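Local structure of putative type VI secretion protein (Escherichia coli, 6SKI) at residues A[59-72]-A[518-530]. The protein is a phospholipase effector of the type VI secretion system, a toxin probably built on an alpha/beta-hydrolase catalytic domain and carried by the VgrG spike. Numbering follows the deposited sequence.
Sequences KFNECSAARQGVNQ and GNKAFVFPNKPND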
loop_
_atom_site.group_PDB
_atom_site.type_symbol
_atom_site.label_atom_id
_atom_site.label_comp_id
_atom_site.label_asym_id
_atom_site.label_seq_id
_atom_site.Cartn_x
_atom_site.Cartn_y
_atom_site.Cartn_z
ATOM N N LYS A 59 -6.674 8.951 11.879
ATOM C CA LYS A 59 -5.832 10.130 11.694
ATOM C C LYS A 59 -6.053 11.177 12.788
ATOM O O LYS A 59 -5.207 12.058 12.971
ATOM C CB LYS A 59 -6.063 10.724 10.306
ATOM C CG LYS A 59 -5.058 10.223 9.282
ATOM C CD LYS A 59 -5.286 10.813 7.908
ATOM C CE LYS A 59 -6.537 10.249 7.272
ATOM N NZ LYS A 59 -6.909 11.000 6.045
ATOM N N PHE A 60 -7.176 11.109 13.515
ATOM C CA PHE A 60 -7.396 12.033 14.629
ATOM C C PHE A 60 -6.328 11.900 15.702
ATOM O O PHE A 60 -6.022 12.877 16.392
ATOM C CB PHE A 60 -8.762 11.799 15.273
ATOM C CG PHE A 60 -9.874 12.599 14.668
ATOM C CD1 PHE A 60 -10.385 13.699 15.332
ATOM C CD2 PHE A 60 -10.434 12.232 13.462
ATOM C CE1 PHE A 60 -11.415 14.429 14.795
ATOM C CE2 PHE A 60 -11.467 12.960 12.920
ATOM C CZ PHE A 60 -11.959 14.059 13.588
ATOM N N ASN A 61 -5.781 10.702 15.882
ATOM C CA ASN A 61 -4.775 10.474 16.909
ATOM C C ASN A 61 -3.569 11.378 16.689
ATOM O O ASN A 61 -2.939 11.343 15.627
ATOM C CB ASN A 61 -4.356 9.006 16.894
ATOM C CG ASN A 61 -3.611 8.594 18.140
ATOM O OD1 ASN A 61 -4.197 8.472 19.209
ATOM N ND2 ASN A 61 -2.316 8.352 18.005
ATOM N N GLU A 62 -3.280 12.215 17.689
ATOM C CA GLU A 62 -2.120 13.105 17.715
ATOM C C GLU A 62 -2.255 14.276 16.748
ATOM O O GLU A 62 -1.380 15.145 16.704
ATOM C CB GLU A 62 -0.823 12.342 17.432
ATOM C CG GLU A 62 -0.589 11.148 18.335
ATOM C CD GLU A 62 -0.184 11.549 19.737
ATOM O OE1 GLU A 62 0.299 12.685 19.916
ATOM O OE2 GLU A 62 -0.350 10.730 20.662
ATOM N N CYS A 63 -3.343 14.323 15.978
ATOM C CA CYS A 63 -3.538 15.393 15.007
ATOM C C CYS A 63 -4.893 16.075 15.132
ATOM O O CYS A 63 -5.247 16.876 14.262
ATOM C CB CYS A 63 -3.364 14.866 13.579
ATOM S SG CYS A 63 -1.662 14.835 13.002
ATOM N N SER A 64 -5.653 15.793 16.184
ATOM C CA SER A 64 -6.922 16.475 16.373
ATOM C C SER A 64 -6.685 17.933 16.744
ATOM O O SER A 64 -5.604 18.322 17.190
ATOM C CB SER A 64 -7.754 15.784 17.451
ATOM O OG SER A 64 -6.985 15.538 18.612
ATOM N N ALA A 65 -7.717 18.752 16.535
ATOM C CA ALA A 65 -7.609 20.168 16.866
ATOM C C ALA A 65 -7.373 20.380 18.353
ATOM O O ALA A 65 -6.830 21.414 18.750
ATOM C CB ALA A 65 -8.863 20.913 16.419
ATOM N N ALA A 66 -7.779 19.424 19.189
ATOM C CA ALA A 66 -7.607 19.572 20.628
ATOM C C ALA A 66 -6.172 19.297 21.062
ATOM O O ALA A 66 -5.681 19.926 22.005
ATOM C CB ALA A 66 -8.573 18.651 21.371
ATOM N N ARG A 67 -5.488 18.355 20.405
ATOM C CA ARG A 67 -4.083 18.118 20.728
ATOM C C ARG A 67 -3.232 19.330 20.384
ATOM O O ARG A 67 -2.217 19.592 21.038
ATOM C CB ARG A 67 -3.570 16.875 20.005
ATOM C CG ARG A 67 -4.364 15.623 20.295
ATOM C CD ARG A 67 -3.844 14.923 21.533
ATOM N NE ARG A 67 -2.422 14.621 21.435
ATOM C CZ ARG A 67 -1.746 13.929 22.345
ATOM N NH1 ARG A 67 -2.365 13.468 23.423
ATOM N NH2 ARG A 67 -0.452 13.698 22.177
ATOM N N GLN A 68 -3.623 20.069 19.354
ATOM C CA GLN A 68 -3.080 21.389 19.097
ATOM C C GLN A 68 -3.840 22.408 19.939
ATOM O O GLN A 68 -4.891 22.113 20.510
ATOM C CB GLN A 68 -3.183 21.736 17.613
ATOM C CG GLN A 68 -3.125 20.533 16.677
ATOM C CD GLN A 68 -1.829 19.753 16.785
ATOM O OE1 GLN A 68 -1.832 18.524 16.782
ATOM N NE2 GLN A 68 -0.713 20.466 16.871
ATOM N N GLY A 69 -3.294 23.612 20.031
ATOM C CA GLY A 69 -3.965 24.620 20.827
ATOM C C GLY A 69 -5.122 25.266 20.096
ATOM O O GLY A 69 -5.185 26.494 19.984
ATOM N N VAL A 70 -6.046 24.452 19.595
ATOM C CA VAL A 70 -7.185 24.926 18.818
ATOM C C VAL A 70 -8.458 24.516 19.545
ATOM O O VAL A 70 -8.895 23.364 19.448
ATOM C CB VAL A 70 -7.168 24.375 17.386
ATOM C CG1 VAL A 70 -8.268 25.011 16.568
ATOM C CG2 VAL A 70 -5.817 24.608 16.741
ATOM N N ASN A 71 -9.055 25.455 20.273
ATOM C CA ASN A 71 -10.353 25.215 20.887
ATOM C C ASN A 71 -11.431 25.051 19.815
ATOM O O ASN A 71 -11.233 25.378 18.643
ATOM C CB ASN A 71 -10.674 26.334 21.884
ATOM C CG ASN A 71 -11.085 27.639 21.220
ATOM O OD1 ASN A 71 -11.999 27.686 20.404
ATOM N ND2 ASN A 71 -10.400 28.713 21.581
ATOM N N GLN A 72 -12.586 24.527 20.231
ATOM C CA GLN A 72 -13.631 24.178 19.272
ATOM C C GLN A 72 -14.174 25.405 18.550
ATOM O O GLN A 72 -14.540 25.327 17.372
ATOM C CB GLN A 72 -14.762 23.426 19.970
ATOM C CG GLN A 72 -14.475 21.957 20.171
ATOM C CD GLN A 72 -14.961 21.116 19.011
ATOM O OE1 GLN A 72 -14.234 20.268 18.497
ATOM N NE2 GLN A 72 -16.195 21.351 18.590
ATOM N N GLY A 518 -24.466 15.166 17.277
ATOM C CA GLY A 518 -24.650 16.481 16.706
ATOM C C GLY A 518 -23.460 17.406 16.819
ATOM O O GLY A 518 -23.483 18.493 16.228
ATOM N N ASN A 519 -22.423 17.016 17.552
ATOM C CA ASN A 519 -21.220 17.824 17.651
ATOM C C ASN A 519 -20.298 17.548 16.470
ATOM O O ASN A 519 -20.496 16.606 15.699
ATOM C CB ASN A 519 -20.478 17.535 18.952
ATOM C CG ASN A 519 -19.756 16.206 18.922
ATOM O OD1 ASN A 519 -20.240 15.243 18.333
ATOM N ND2 ASN A 519 -18.587 16.149 19.546
ATOM N N LYS A 520 -19.277 18.386 16.335
ATOM C CA LYS A 520 -18.233 18.190 15.343
ATOM C C LYS A 520 -16.881 18.164 16.038
ATOM O O LYS A 520 -16.559 19.067 16.814
ATOM C CB LYS A 520 -18.269 19.287 14.278
ATOM C CG LYS A 520 -18.985 18.868 13.007
ATOM C CD LYS A 520 -18.780 19.872 11.890
ATOM C CE LYS A 520 -19.115 21.276 12.345
ATOM N NZ LYS A 520 -19.180 22.219 11.197
ATOM N N ALA A 521 -16.101 17.127 15.759
ATOM C CA ALA A 521 -14.735 17.001 16.235
ATOM C C ALA A 521 -13.795 17.312 15.083
ATOM O O ALA A 521 -14.002 16.842 13.961
ATOM C CB ALA A 521 -14.460 15.598 16.777
ATOM N N PHE A 522 -12.757 18.090 15.366
ATOM C CA PHE A 522 -11.931 18.701 14.337
ATOM C C PHE A 522 -10.523 18.129 14.380
ATOM O O PHE A 522 -9.918 18.032 15.451
ATOM C CB PHE A 522 -11.904 20.216 14.513
ATOM C CG PHE A 522 -13.181 20.886 14.111
ATOM C CD1 PHE A 522 -14.099 21.281 15.064
ATOM C CD2 PHE A 522 -13.463 21.124 12.780
ATOM C CE1 PHE A 522 -15.273 21.892 14.696
ATOM C CE2 PHE A 522 -14.635 21.737 12.409
ATOM C CZ PHE A 522 -15.540 22.121 13.368
ATOM N N VAL A 523 -10.015 17.754 13.212
ATOM C CA VAL A 523 -8.690 17.170 13.058
ATOM C C VAL A 523 -7.955 17.928 11.964
ATOM O O VAL A 523 -8.577 18.442 11.029
ATOM C CB VAL A 523 -8.774 15.667 12.720
ATOM C CG1 VAL A 523 -9.534 15.459 11.426
ATOM C CG2 VAL A 523 -7.395 15.045 12.641
ATOM N N PHE A 524 -6.642 18.030 12.099
ATOM C CA PHE A 524 -5.814 18.422 10.971
ATOM C C PHE A 524 -5.210 17.154 10.382
ATOM O O PHE A 524 -4.144 16.711 10.825
ATOM C CB PHE A 524 -4.731 19.406 11.405
ATOM C CG PHE A 524 -5.273 20.693 11.947
ATOM C CD1 PHE A 524 -5.721 21.684 11.096
ATOM C CD2 PHE A 524 -5.349 20.905 13.310
ATOM C CE1 PHE A 524 -6.222 22.864 11.595
ATOM C CE2 PHE A 524 -5.851 22.083 13.811
ATOM C CZ PHE A 524 -6.288 23.062 12.953
ATOM N N PRO A 525 -5.859 16.544 9.387
ATOM C CA PRO A 525 -5.430 15.209 8.951
ATOM C C PRO A 525 -4.081 15.206 8.269
ATOM O O PRO A 525 -3.330 14.234 8.405
ATOM C CB PRO A 525 -6.544 14.792 7.980
ATOM C CG PRO A 525 -7.687 15.696 8.307
ATOM C CD PRO A 525 -7.033 16.991 8.627
ATOM N N ASN A 526 -3.746 16.269 7.549
ATOM C CA ASN A 526 -2.542 16.339 6.740
ATOM C C ASN A 526 -1.585 17.369 7.310
ATOM O O ASN A 526 -0.913 18.094 6.582
ATOM C CB ASN A 526 -2.888 16.668 5.293
ATOM C CG ASN A 526 -3.861 15.684 4.699
ATOM O OD1 ASN A 526 -3.569 14.495 4.590
ATOM N ND2 ASN A 526 -5.036 16.167 4.326
ATOM N N LYS A 527 -1.501 17.417 8.628
ATOM C CA LYS A 527 -0.688 18.430 9.274
ATOM C C LYS A 527 0.787 18.070 9.147
ATOM O O LYS A 527 1.156 16.905 9.307
ATOM C CB LYS A 527 -1.073 18.556 10.745
ATOM C CG LYS A 527 0.065 18.865 11.685
ATOM C CD LYS A 527 -0.237 18.354 13.074
ATOM C CE LYS A 527 1.033 18.089 13.848
ATOM N NZ LYS A 527 0.765 17.230 15.030
ATOM N N PRO A 528 1.634 19.045 8.836
ATOM C CA PRO A 528 3.054 18.751 8.655
ATOM C C PRO A 528 3.706 18.321 9.956
ATOM O O PRO A 528 3.287 18.708 11.047
ATOM C CB PRO A 528 3.622 20.085 8.161
ATOM C CG PRO A 528 2.690 21.087 8.745
ATOM C CD PRO A 528 1.348 20.457 8.548
ATOM N N ASN A 529 4.747 17.510 9.828
ATOM C CA ASN A 529 5.562 17.185 10.982
ATOM C C ASN A 529 6.288 18.442 11.447
ATOM O O ASN A 529 6.532 19.368 10.669
ATOM C CB ASN A 529 6.551 16.076 10.629
ATOM C CG ASN A 529 7.065 15.340 11.843
ATOM O OD1 ASN A 529 6.289 14.846 12.659
ATOM N ND2 ASN A 529 8.380 15.252 11.965
ATOM N N ASP A 530 6.619 18.481 12.734
ATOM C CA ASP A 530 7.180 19.696 13.306
ATOM C C ASP A 530 8.495 20.052 12.624
ATOM O O ASP A 530 9.344 19.188 12.387
ATOM C CB ASP A 530 7.391 19.534 14.810
ATOM C CG ASP A 530 7.107 20.812 15.575
ATOM O OD1 ASP A 530 5.980 20.958 16.090
ATOM O OD2 ASP A 530 8.006 21.674 15.656
#
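S64 and V523 form a single beta bridge, through which the segment 59-72, a loop that runs into helix 72-85, docks on the short strand 521-523. Two backbone bonds make it: F524 N donates to C63 O at 2.8 Å, and A65 N to F522 O at 2.6 Å, the latter nearly straight at its hydrogen (172°). Further along, the side-chain amide of Q72 donates to a backbone carbonyl: its chain bends at chi2 (-91°), bringing NE2 to K520 O at 2.9 Å, with the acceptor close to the amide plane, while OE1 sits at the edge of the F522 ring.

The F60 ring lies flat against V523, whose CB stands 3.5 Å from the ring centroid in a CH-pi contact, almost on the ring normal; A521 O approaches the ring edge. The F524 ring receives V70 CG2 at its edge, 3.9 Å from CE2, and A65 CA and Q68 CG approach obliquely; outside the two segments, W492 meets this ring edge-to-face.

K527 runs extended past C63, CD 3.8 Å from SG, and its NZ donates a weak hydrogen bond to Q68 OE1. Y290 gives the same lysine a cation-pi partner.

Strand 495-497 pairs with 521-523 through backbone bonds of A521 and V523. Two backbone hydrogen bonds flanking the S64-V523 pair, and one from the Q72 amide, thus tie loop to strand, while F60, V523, F524 and V70 pack around them.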